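PDB 4WO7: foldase protein PrsA from Bacillus subtilis, which assists the folding of secreted proteins outside the cell membrane and has peptidyl-prolyl cis-trans isomerase activity. Local coordinates for residues 181-191 and 201-209; 46-57 and 88-97. All blocks are in the same frame, centred on the assembly; numbering follows the deposited sequence.

Contact 1. Residues 181-191 and 201-209; sequences AAFKLKTGEVS and HIIKKTEER
Gly188, Glu189 and Ser191 bond to the edge of strand 200-207, running antiparallel to it, though the two backbones form just one bridge, Val190 with Lys204. Gly188 N donates to Lys205 O (2.8 Å), Lys205 N returns a longer bond to Glu189 O (3.2 Å), and Ser191 N donates to Ile203 O (2.8 Å). A side chain supplies the last bond: Ser191 OG, turned between its own N and carbonyl carbon (chi1 67°), accepts from Ile203 N at 2.8 Å. A type II turn from Lys186 to Glu189 starts this pairing, with Gly188 at its positive-phi third position.

The main polar side-chain contact is made by Lys205. Its chain is extended, with CG opposite the backbone N (chi1 -171°), and carries NZ past the CB of Leu185 to Leu185 O (2.9 Å), above the carbonyl plane. The bond ties the strand to the chain leaving helix 176-183.

Apolar contacts centre on Ile203. Leu185 CD1 leans obliquely on Ile203 CB (3.9 Å), while Ala182 CB meets Ile203 CG2 (4.1 Å) and Ala181 CB touches CD1. Beside the bridge, Val190 and Ile202 point the same way with their CG2 methyls touching. At the other end, Thr187 CG2 packs on the backbone of Thr206 and Glu207.

The contact belongs to the parvulin-type PPIase domain. Strand 200-207 pairs along its other edge with strand 119-127, Ile202 packs on helix 130-142, and Ala182 reaches Phe168 of strand 164-169; beyond Ser191 the chain enters the short strand 194-195.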
loop_
_atom_site.group_PDB
_atom_site.type_symbol
_atom_site.label_atom_id
_atom_site.label_comp_id
_atom_site.label_asym_id
_atom_site.label_seq_id
_atom_site.Cartn_x
_atom_site.Cartn_y
_atom_site.Cartn_z
ATOM N N ALA A 181 -30.701 1.721 -16.226
ATOM C CA ALA A 181 -30.785 1.480 -17.661
ATOM C C ALA A 181 -30.394 0.053 -18.025
ATOM O O ALA A 181 -30.966 -0.540 -18.939
ATOM C CB ALA A 181 -29.896 2.463 -18.402
ATOM N N ALA A 182 -29.419 -0.497 -17.311
ATOM C CA ALA A 182 -28.927 -1.831 -17.621
ATOM C C ALA A 182 -29.982 -2.843 -17.209
ATOM O O ALA A 182 -30.244 -3.809 -17.926
ATOM C CB ALA A 182 -27.607 -2.107 -16.918
ATOM N N PHE A 183 -30.571 -2.625 -16.038
ATOM C CA PHE A 183 -31.571 -3.536 -15.509
ATOM C C PHE A 183 -32.886 -3.459 -16.272
ATOM O O PHE A 183 -33.684 -4.389 -16.221
ATOM C CB PHE A 183 -31.790 -3.253 -14.030
ATOM C CG PHE A 183 -30.911 -4.065 -13.140
ATOM C CD1 PHE A 183 -29.635 -3.640 -12.813
ATOM C CD2 PHE A 183 -31.354 -5.277 -12.652
ATOM C CE1 PHE A 183 -28.827 -4.407 -12.000
ATOM C CE2 PHE A 183 -30.555 -6.044 -11.843
ATOM C CZ PHE A 183 -29.291 -5.611 -11.512
ATOM N N LYS A 184 -33.108 -2.349 -16.970
ATOM C CA LYS A 184 -34.278 -2.197 -17.834
ATOM C C LYS A 184 -34.173 -3.045 -19.100
ATOM O O LYS A 184 -35.160 -3.227 -19.816
ATOM C CB LYS A 184 -34.492 -0.728 -18.205
ATOM C CG LYS A 184 -35.231 0.088 -17.164
ATOM C CD LYS A 184 -35.007 1.577 -17.369
ATOM C CE LYS A 184 -35.766 2.116 -18.580
ATOM N NZ LYS A 184 -37.242 2.201 -18.432
ATOM N N LEU A 185 -32.986 -3.575 -19.370
ATOM C CA LEU A 185 -32.745 -4.290 -20.618
ATOM C C LEU A 185 -33.229 -5.735 -20.539
ATOM O O LEU A 185 -33.472 -6.266 -19.453
ATOM C CB LEU A 185 -31.255 -4.267 -20.970
ATOM C CG LEU A 185 -30.681 -2.925 -21.425
ATOM C CD1 LEU A 185 -29.166 -3.003 -21.481
ATOM C CD2 LEU A 185 -31.244 -2.524 -22.782
ATOM N N LYS A 186 -33.360 -6.363 -21.705
ATOM C CA LYS A 186 -33.680 -7.782 -21.796
ATOM C C LYS A 186 -32.365 -8.506 -22.055
ATOM O O LYS A 186 -31.400 -7.883 -22.494
ATOM C CB LYS A 186 -34.688 -8.034 -22.926
ATOM C CG LYS A 186 -35.589 -9.248 -22.753
ATOM C CD LYS A 186 -37.064 -8.841 -22.745
ATOM C CE LYS A 186 -37.995 -10.046 -22.663
ATOM N NZ LYS A 186 -39.432 -9.650 -22.599
ATOM N N THR A 187 -32.315 -9.810 -21.807
ATOM C CA THR A 187 -31.064 -10.546 -21.986
ATOM C C THR A 187 -30.672 -10.667 -23.450
ATOM O O THR A 187 -31.445 -11.151 -24.279
ATOM C CB THR A 187 -31.130 -11.947 -21.370
ATOM O OG1 THR A 187 -31.372 -11.837 -19.965
ATOM C CG2 THR A 187 -29.810 -12.675 -21.582
ATOM N N GLY A 188 -29.459 -10.213 -23.753
ATOM C CA GLY A 188 -28.943 -10.239 -25.105
ATOM C C GLY A 188 -29.143 -8.894 -25.765
ATOM O O GLY A 188 -28.486 -8.580 -26.756
ATOM N N GLU A 189 -30.047 -8.092 -25.210
ATOM C CA GLU A 189 -30.390 -6.810 -25.809
ATOM C C GLU A 189 -29.313 -5.756 -25.562
ATOM O O GLU A 189 -28.700 -5.713 -24.496
ATOM C CB GLU A 189 -31.731 -6.296 -25.289
ATOM C CG GLU A 189 -32.246 -5.116 -26.095
ATOM C CD GLU A 189 -33.515 -4.529 -25.523
ATOM O OE1 GLU A 189 -34.047 -5.091 -24.542
ATOM O OE2 GLU A 189 -33.985 -3.505 -26.063
ATOM N N VAL A 190 -29.099 -4.912 -26.567
ATOM C CA VAL A 190 -28.141 -3.821 -26.483
ATOM C C VAL A 190 -28.896 -2.498 -26.462
ATOM O O VAL A 190 -29.893 -2.326 -27.162
ATOM C CB VAL A 190 -27.137 -3.839 -27.657
ATOM C CG1 VAL A 190 -27.865 -3.848 -28.990
ATOM C CG2 VAL A 190 -26.159 -2.663 -27.555
ATOM N N SER A 191 -28.420 -1.572 -25.638
ATOM C CA SER A 191 -29.132 -0.330 -25.381
ATOM C C SER A 191 -28.818 0.727 -26.421
ATOM O O SER A 191 -27.993 0.518 -27.307
ATOM C CB SER A 191 -28.759 0.219 -24.006
ATOM O OG SER A 191 -27.403 0.634 -23.994
ATOM N N HIS A 201 -22.786 5.565 -22.897
ATOM C CA HIS A 201 -22.660 4.123 -22.765
ATOM C C HIS A 201 -23.508 3.381 -23.778
ATOM O O HIS A 201 -24.638 3.777 -24.068
ATOM C CB HIS A 201 -23.081 3.665 -21.370
ATOM C CG HIS A 201 -22.247 4.226 -20.264
ATOM N ND1 HIS A 201 -21.549 3.426 -19.391
ATOM C CD2 HIS A 201 -22.002 5.504 -19.889
ATOM C CE1 HIS A 201 -20.907 4.185 -18.519
ATOM N NE2 HIS A 201 -21.165 5.448 -18.800
ATOM N N ILE A 202 -22.945 2.309 -24.319
ATOM C CA ILE A 202 -23.734 1.295 -24.997
ATOM C C ILE A 202 -23.660 0.048 -24.136
ATOM O O ILE A 202 -22.598 -0.548 -23.990
ATOM C CB ILE A 202 -23.235 0.999 -26.420
ATOM C CG1 ILE A 202 -23.520 2.192 -27.333
ATOM C CG2 ILE A 202 -23.950 -0.223 -26.993
ATOM C CD1 ILE A 202 -22.738 2.173 -28.625
ATOM N N ILE A 203 -24.801 -0.348 -23.582
ATOM C CA ILE A 203 -24.851 -1.462 -22.645
ATOM C C ILE A 203 -25.442 -2.695 -23.295
ATOM O O ILE A 203 -26.424 -2.608 -24.028
ATOM C CB ILE A 203 -25.694 -1.157 -21.393
ATOM C CG1 ILE A 203 -25.407 0.250 -20.867
ATOM C CG2 ILE A 203 -25.400 -2.201 -20.316
ATOM C CD1 ILE A 203 -26.293 0.655 -19.708
ATOM N N LYS A 204 -24.820 -3.841 -23.030
ATOM C CA LYS A 204 -25.357 -5.117 -23.472
ATOM C C LYS A 204 -25.545 -6.010 -22.257
ATOM O O LYS A 204 -24.581 -6.433 -21.623
ATOM C CB LYS A 204 -24.429 -5.801 -24.474
ATOM C CG LYS A 204 -24.964 -7.130 -24.995
ATOM C CD LYS A 204 -24.042 -7.741 -26.038
ATOM C CE LYS A 204 -24.324 -9.225 -26.236
ATOM N NZ LYS A 204 -23.202 -9.939 -26.911
ATOM N N LYS A 205 -26.799 -6.296 -21.938
ATOM C CA LYS A 205 -27.118 -7.202 -20.849
ATOM C C LYS A 205 -26.791 -8.619 -21.290
ATOM O O LYS A 205 -27.361 -9.098 -22.268
ATOM C CB LYS A 205 -28.592 -7.064 -20.468
ATOM C CG LYS A 205 -28.983 -7.812 -19.212
ATOM C CD LYS A 205 -30.410 -7.486 -18.805
ATOM C CE LYS A 205 -31.050 -8.571 -17.960
ATOM N NZ LYS A 205 -32.404 -8.119 -17.534
ATOM N N THR A 206 -25.890 -9.299 -20.582
ATOM C CA THR A 206 -25.388 -10.571 -21.086
ATOM C C THR A 206 -26.239 -11.748 -20.664
ATOM O O THR A 206 -26.528 -12.631 -21.469
ATOM C CB THR A 206 -23.970 -10.876 -20.578
ATOM O OG1 THR A 206 -23.971 -10.856 -19.150
ATOM C CG2 THR A 206 -22.971 -9.868 -21.088
ATOM N N GLU A 207 -26.691 -11.740 -19.420
ATOM C CA GLU A 207 -27.437 -12.879 -18.922
ATOM C C GLU A 207 -28.224 -12.535 -17.676
ATOM O O GLU A 207 -27.801 -11.704 -16.864
ATOM C CB GLU A 207 -26.498 -14.070 -18.663
ATOM C CG GLU A 207 -25.354 -13.857 -17.658
ATOM C CD GLU A 207 -24.735 -15.178 -17.195
ATOM O OE1 GLU A 207 -25.465 -16.192 -17.118
ATOM O OE2 GLU A 207 -23.514 -15.208 -16.914
ATOM N N GLU A 208 -29.368 -13.195 -17.533
ATOM C CA GLU A 208 -30.074 -13.197 -16.274
ATOM C C GLU A 208 -29.490 -14.318 -15.451
ATOM O O GLU A 208 -28.776 -15.196 -15.938
ATOM C CB GLU A 208 -31.581 -13.394 -16.420
ATOM C CG GLU A 208 -32.351 -12.187 -16.875
ATOM C CD GLU A 208 -33.820 -12.497 -17.006
ATOM O OE1 GLU A 208 -34.191 -13.670 -16.789
ATOM O OE2 GLU A 208 -34.606 -11.579 -17.313
ATOM N N ARG A 209 -29.797 -14.230 -14.177
ATOM C CA ARG A 209 -29.268 -15.090 -13.149
ATOM C C ARG A 209 -29.779 -16.520 -12.956
ATOM O O ARG A 209 -29.051 -17.345 -12.446
ATOM C CB ARG A 209 -29.484 -14.349 -11.849
ATOM C CG ARG A 209 -28.724 -14.886 -10.722
ATOM C CD ARG A 209 -29.674 -15.394 -9.701
ATOM N NE ARG A 209 -28.986 -16.345 -8.861
ATOM C CZ ARG A 209 -29.155 -16.444 -7.552
ATOM N NH1 ARG A 209 -29.999 -15.657 -6.905
ATOM N NH2 ARG A 209 -28.461 -17.337 -6.897
#

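Contact 2. Residues 46-57 and 88-97; sequences LDKKYKVSDKEI and VKYELLTQKA
Tyr50 and Lys96 run antiparallel alongside one another, Lys96 CB against Tyr50 CG. The backbone of Lys96 and Ala97 covers one face of the phenol near its rim, Lys49 CG lies over the opposite face, and Leu46 CD2 meets the edge; Ala97 CB touches Tyr50 CE2 (3.8 Å). Lys96, extended beyond CG, passes Val52 CG2 with its CD to bring NZ to two acceptors: Lys51 O (2.8 Å), approached from above the carbonyl plane, and Glu56 OE1 (2.8 Å), met on its syn lone pair in a salt bridge. The extended Glu56 side chain comes in roughly perpendicular to that of Lys96, and its OE2 accepts from N and OG of Ser53, the N-cap of helix 54-67.

Between this salt bridge and a second, whose hydrogen bond from Lys89 NZ to Asp47 OD1 (3.1 Å) is weak, Leu93 CD2 sits against Val52 CG2 (3.7 Å) and Leu46 O, while Leu92 CD1 reaches Val52 CG1 and the backbone of Glu56 and Ile57.

Helix 81-101 thus packs on the extended connection 50-53 and its flanking helices, 21-49 and 54-67; Leu46 and Thr94 touch helix 231-244, and Val88 packs on Leu61.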
loop_
_atom_site.group_PDB
_atom_site.type_symbol
_atom_site.label_atom_id
_atom_site.label_comp_id
_atom_site.label_asym_id
_atom_site.label_seq_id
_atom_site.Cartn_x
_atom_site.Cartn_y
_atom_site.Cartn_z
ATOM N N LEU A 46 8.566 -25.213 -8.410
ATOM C CA LEU A 46 7.440 -25.258 -9.341
ATOM C C LEU A 46 7.870 -25.494 -10.797
ATOM O O LEU A 46 7.171 -26.178 -11.543
ATOM C CB LEU A 46 6.613 -23.975 -9.250
ATOM C CG LEU A 46 5.944 -23.755 -7.890
ATOM C CD1 LEU A 46 5.142 -22.467 -7.880
ATOM C CD2 LEU A 46 5.075 -24.937 -7.488
ATOM N N ASP A 47 9.011 -24.947 -11.210
ATOM C CA ASP A 47 9.455 -25.132 -12.592
ATOM C C ASP A 47 9.785 -26.581 -12.879
ATOM O O ASP A 47 9.705 -27.037 -14.020
ATOM C CB ASP A 47 10.690 -24.285 -12.897
ATOM C CG ASP A 47 11.126 -24.394 -14.349
ATOM O OD1 ASP A 47 10.250 -24.471 -15.239
ATOM O OD2 ASP A 47 12.351 -24.402 -14.600
ATOM N N LYS A 48 10.148 -27.306 -11.833
ATOM C CA LYS A 48 10.461 -28.717 -11.963
ATOM C C LYS A 48 9.188 -29.566 -11.980
ATOM O O LYS A 48 9.130 -30.602 -12.645
ATOM C CB LYS A 48 11.412 -29.151 -10.849
ATOM C CG LYS A 48 11.863 -30.589 -10.965
ATOM C CD LYS A 48 12.946 -30.879 -9.954
ATOM C CE LYS A 48 13.495 -32.277 -10.121
ATOM N NZ LYS A 48 14.635 -32.521 -9.200
ATOM N N LYS A 49 8.173 -29.122 -11.243
ATOM C CA LYS A 49 6.904 -29.842 -11.182
ATOM C C LYS A 49 6.049 -29.524 -12.397
ATOM O O LYS A 49 5.746 -30.407 -13.197
ATOM C CB LYS A 49 6.154 -29.491 -9.895
ATOM C CG LYS A 49 4.863 -30.274 -9.667
ATOM C CD LYS A 49 4.392 -30.130 -8.228
ATOM C CE LYS A 49 3.179 -31.006 -7.959
ATOM N NZ LYS A 49 2.716 -30.931 -6.543
ATOM N N TYR A 50 5.650 -28.263 -12.524
ATOM C CA TYR A 50 4.825 -27.847 -13.644
ATOM C C TYR A 50 5.770 -27.397 -14.731
ATOM O O TYR A 50 6.896 -26.990 -14.440
ATOM C CB TYR A 50 3.873 -26.735 -13.235
ATOM C CG TYR A 50 3.102 -27.112 -12.012
ATOM C CD1 TYR A 50 1.946 -27.870 -12.096
ATOM C CD2 TYR A 50 3.562 -26.749 -10.761
ATOM C CE1 TYR A 50 1.256 -28.234 -10.967
ATOM C CE2 TYR A 50 2.887 -27.104 -9.629
ATOM C CZ TYR A 50 1.736 -27.852 -9.732
ATOM O OH TYR A 50 1.069 -28.201 -8.584
ATOM N N LYS A 51 5.325 -27.462 -15.978
ATOM C CA LYS A 51 6.178 -27.041 -17.073
ATOM C C LYS A 51 5.516 -25.939 -17.864
ATOM O O LYS A 51 4.373 -26.061 -18.305
ATOM C CB LYS A 51 6.514 -28.222 -17.982
ATOM C CG LYS A 51 7.439 -29.248 -17.346
ATOM C CD LYS A 51 8.851 -28.699 -17.204
ATOM C CE LYS A 51 9.658 -29.482 -16.185
ATOM N NZ LYS A 51 9.862 -30.889 -16.629
ATOM N N VAL A 52 6.277 -24.868 -18.050
ATOM C CA VAL A 52 5.815 -23.683 -18.748
ATOM C C VAL A 52 6.710 -23.395 -19.937
ATOM O O VAL A 52 7.924 -23.251 -19.801
ATOM C CB VAL A 52 5.783 -22.469 -17.795
ATOM C CG1 VAL A 52 5.531 -21.169 -18.547
ATOM C CG2 VAL A 52 4.751 -22.691 -16.688
ATOM N N SER A 53 6.085 -23.320 -21.104
ATOM C CA SER A 53 6.778 -23.053 -22.349
ATOM C C SER A 53 6.719 -21.576 -22.699
ATOM O O SER A 53 5.871 -20.841 -22.196
ATOM C CB SER A 53 6.174 -23.894 -23.468
ATOM O OG SER A 53 4.799 -23.594 -23.640
ATOM N N ASP A 54 7.641 -21.144 -23.547
ATOM C CA ASP A 54 7.659 -19.766 -24.021
ATOM C C ASP A 54 6.362 -19.420 -24.761
ATOM O O ASP A 54 6.024 -18.244 -24.906
ATOM C CB ASP A 54 8.886 -19.518 -24.899
ATOM C CG ASP A 54 10.189 -19.712 -24.143
ATOM O OD1 ASP A 54 10.613 -20.871 -23.954
ATOM O OD2 ASP A 54 10.794 -18.697 -23.734
ATOM N N LYS A 55 5.645 -20.434 -25.244
ATOM C CA LYS A 55 4.338 -20.209 -25.857
ATOM C C LYS A 55 3.409 -19.610 -24.819
ATOM O O LYS A 55 2.722 -18.618 -25.064
ATOM C CB LYS A 55 3.735 -21.524 -26.376
ATOM C CG LYS A 55 2.316 -21.399 -26.958
ATOM C CD LYS A 55 1.667 -22.770 -27.179
ATOM C CE LYS A 55 0.279 -22.652 -27.808
ATOM N NZ LYS A 55 -0.343 -23.981 -28.086
ATOM N N GLU A 56 3.403 -20.245 -23.655
ATOM C CA GLU A 56 2.586 -19.835 -22.525
ATOM C C GLU A 56 3.026 -18.487 -21.956
ATOM O O GLU A 56 2.196 -17.655 -21.589
ATOM C CB GLU A 56 2.641 -20.916 -21.450
ATOM C CG GLU A 56 2.019 -22.226 -21.904
ATOM C CD GLU A 56 2.214 -23.350 -20.908
ATOM O OE1 GLU A 56 1.314 -23.570 -20.073
ATOM O OE2 GLU A 56 3.264 -24.023 -20.976
ATOM N N ILE A 57 4.338 -18.287 -21.873
ATOM C CA ILE A 57 4.895 -17.057 -21.319
ATOM C C ILE A 57 4.462 -15.820 -22.098
ATOM O O ILE A 57 3.993 -14.844 -21.513
ATOM C CB ILE A 57 6.445 -17.116 -21.280
ATOM C CG1 ILE A 57 6.901 -18.110 -20.210
ATOM C CG2 ILE A 57 7.054 -15.737 -20.999
ATOM C CD1 ILE A 57 8.385 -18.436 -20.247
ATOM N N VAL A 88 6.881 -13.171 -15.183
ATOM C CA VAL A 88 5.681 -13.720 -15.786
ATOM C C VAL A 88 5.683 -15.235 -15.639
ATOM O O VAL A 88 4.647 -15.834 -15.353
ATOM C CB VAL A 88 5.567 -13.314 -17.270
ATOM C CG1 VAL A 88 4.536 -14.174 -18.004
ATOM C CG2 VAL A 88 5.220 -11.832 -17.380
ATOM N N LYS A 89 6.845 -15.852 -15.843
ATOM C CA LYS A 89 6.961 -17.294 -15.697
ATOM C C LYS A 89 6.610 -17.693 -14.271
ATOM O O LYS A 89 5.934 -18.695 -14.044
ATOM C CB LYS A 89 8.369 -17.780 -16.058
ATOM C CG LYS A 89 8.518 -19.293 -15.942
ATOM C CD LYS A 89 9.895 -19.793 -16.340
ATOM C CE LYS A 89 9.922 -21.312 -16.322
ATOM N NZ LYS A 89 11.277 -21.874 -16.553
ATOM N N TYR A 90 7.061 -16.890 -13.313
ATOM C CA TYR A 90 6.782 -17.149 -11.909
ATOM C C TYR A 90 5.287 -17.067 -11.614
ATOM O O TYR A 90 4.752 -17.927 -10.917
ATOM C CB TYR A 90 7.558 -16.176 -11.019
ATOM C CG TYR A 90 7.251 -16.312 -9.545
ATOM C CD1 TYR A 90 7.394 -17.531 -8.896
ATOM C CD2 TYR A 90 6.847 -15.217 -8.794
ATOM C CE1 TYR A 90 7.118 -17.660 -7.550
ATOM C CE2 TYR A 90 6.579 -15.335 -7.440
ATOM C CZ TYR A 90 6.718 -16.560 -6.827
ATOM O OH TYR A 90 6.451 -16.695 -5.486
ATOM N N GLU A 91 4.604 -16.057 -12.151
ATOM C CA GLU A 91 3.161 -15.950 -11.948
ATOM C C GLU A 91 2.437 -17.157 -12.553
ATOM O O GLU A 91 1.548 -17.734 -11.928
ATOM C CB GLU A 91 2.600 -14.654 -12.543
ATOM C CG GLU A 91 1.125 -14.440 -12.199
ATOM C CD GLU A 91 0.559 -13.142 -12.750
ATOM O OE1 GLU A 91 0.756 -12.862 -13.953
ATOM O OE2 GLU A 91 -0.099 -12.408 -11.983
ATOM N N LEU A 92 2.817 -17.537 -13.770
ATOM C CA LEU A 92 2.177 -18.663 -14.443
ATOM C C LEU A 92 2.395 -19.951 -13.652
ATOM O O LEU A 92 1.498 -20.789 -13.564
ATOM C CB LEU A 92 2.699 -18.829 -15.876
ATOM C CG LEU A 92 2.363 -17.726 -16.888
ATOM C CD1 LEU A 92 3.079 -17.954 -18.214
ATOM C CD2 LEU A 92 0.863 -17.638 -17.124
ATOM N N LEU A 93 3.586 -20.108 -13.081
ATOM C CA LEU A 93 3.873 -21.269 -12.238
ATOM C C LEU A 93 3.002 -21.306 -10.986
ATOM O O LEU A 93 2.407 -22.336 -10.668
ATOM C CB LEU A 93 5.342 -21.291 -11.823
ATOM C CG LEU A 93 6.335 -21.689 -12.915
ATOM C CD1 LEU A 93 7.749 -21.413 -12.439
ATOM C CD2 LEU A 93 6.181 -23.159 -13.289
ATOM N N THR A 94 2.926 -20.184 -10.277
ATOM C CA THR A 94 2.135 -20.118 -9.050
ATOM C C THR A 94 0.654 -20.312 -9.381
ATOM O O THR A 94 -0.131 -20.778 -8.551
ATOM C CB THR A 94 2.336 -18.777 -8.308
ATOM O OG1 THR A 94 2.060 -17.691 -9.202
ATOM C CG2 THR A 94 3.771 -18.651 -7.798
ATOM N N GLN A 95 0.283 -19.952 -10.605
ATOM C CA GLN A 95 -1.084 -20.131 -11.072
ATOM C C GLN A 95 -1.374 -21.614 -11.287
ATOM O O GLN A 95 -2.431 -22.123 -10.905
ATOM C CB GLN A 95 -1.308 -19.353 -12.368
ATOM C CG GLN A 95 -1.557 -17.880 -12.151
ATOM C CD GLN A 95 -2.934 -17.606 -11.592
ATOM O OE1 GLN A 95 -3.948 -17.961 -12.196
ATOM N NE2 GLN A 95 -2.976 -17.012 -10.409
ATOM N N LYS A 96 -0.423 -22.301 -11.906
ATOM C CA LYS A 96 -0.573 -23.716 -12.203
ATOM C C LYS A 96 -0.590 -24.508 -10.903
ATOM O O LYS A 96 -1.345 -25.471 -10.763
ATOM C CB LYS A 96 0.536 -24.204 -13.139
ATOM C CG LYS A 96 0.291 -23.845 -14.600
ATOM C CD LYS A 96 1.264 -24.552 -15.529
ATOM C CE LYS A 96 0.757 -24.547 -16.959
ATOM N NZ LYS A 96 1.685 -25.271 -17.865
ATOM N N ALA A 97 0.251 -24.096 -9.958
ATOM C CA ALA A 97 0.294 -24.718 -8.643
ATOM C C ALA A 97 -1.048 -24.563 -7.943
ATOM O O ALA A 97 -1.544 -25.510 -7.338
ATOM C CB ALA A 97 1.400 -24.103 -7.792
#

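Contact 2 comes first along the chain, and the two lie on opposite sides of the chain's centre: their centres are 38 Å apart and their nearest atoms about 20 Å. They share no helix or strand. Contact 2 is wholly helical apart from the short extended connection, and involves helices 21-49, 54-67 and 81-101, with the later helix 231-244 alongside. Contact 1 lies where the chain leaving helix 176-183 meets strand 200-207 of the four-stranded antiparallel sheet of the PPIase domain, inserted between helix 81-101 and the C-terminal helices. The two thus belong to different parts of the foldase, whose activity requires the PPIase domain and both flanking domains.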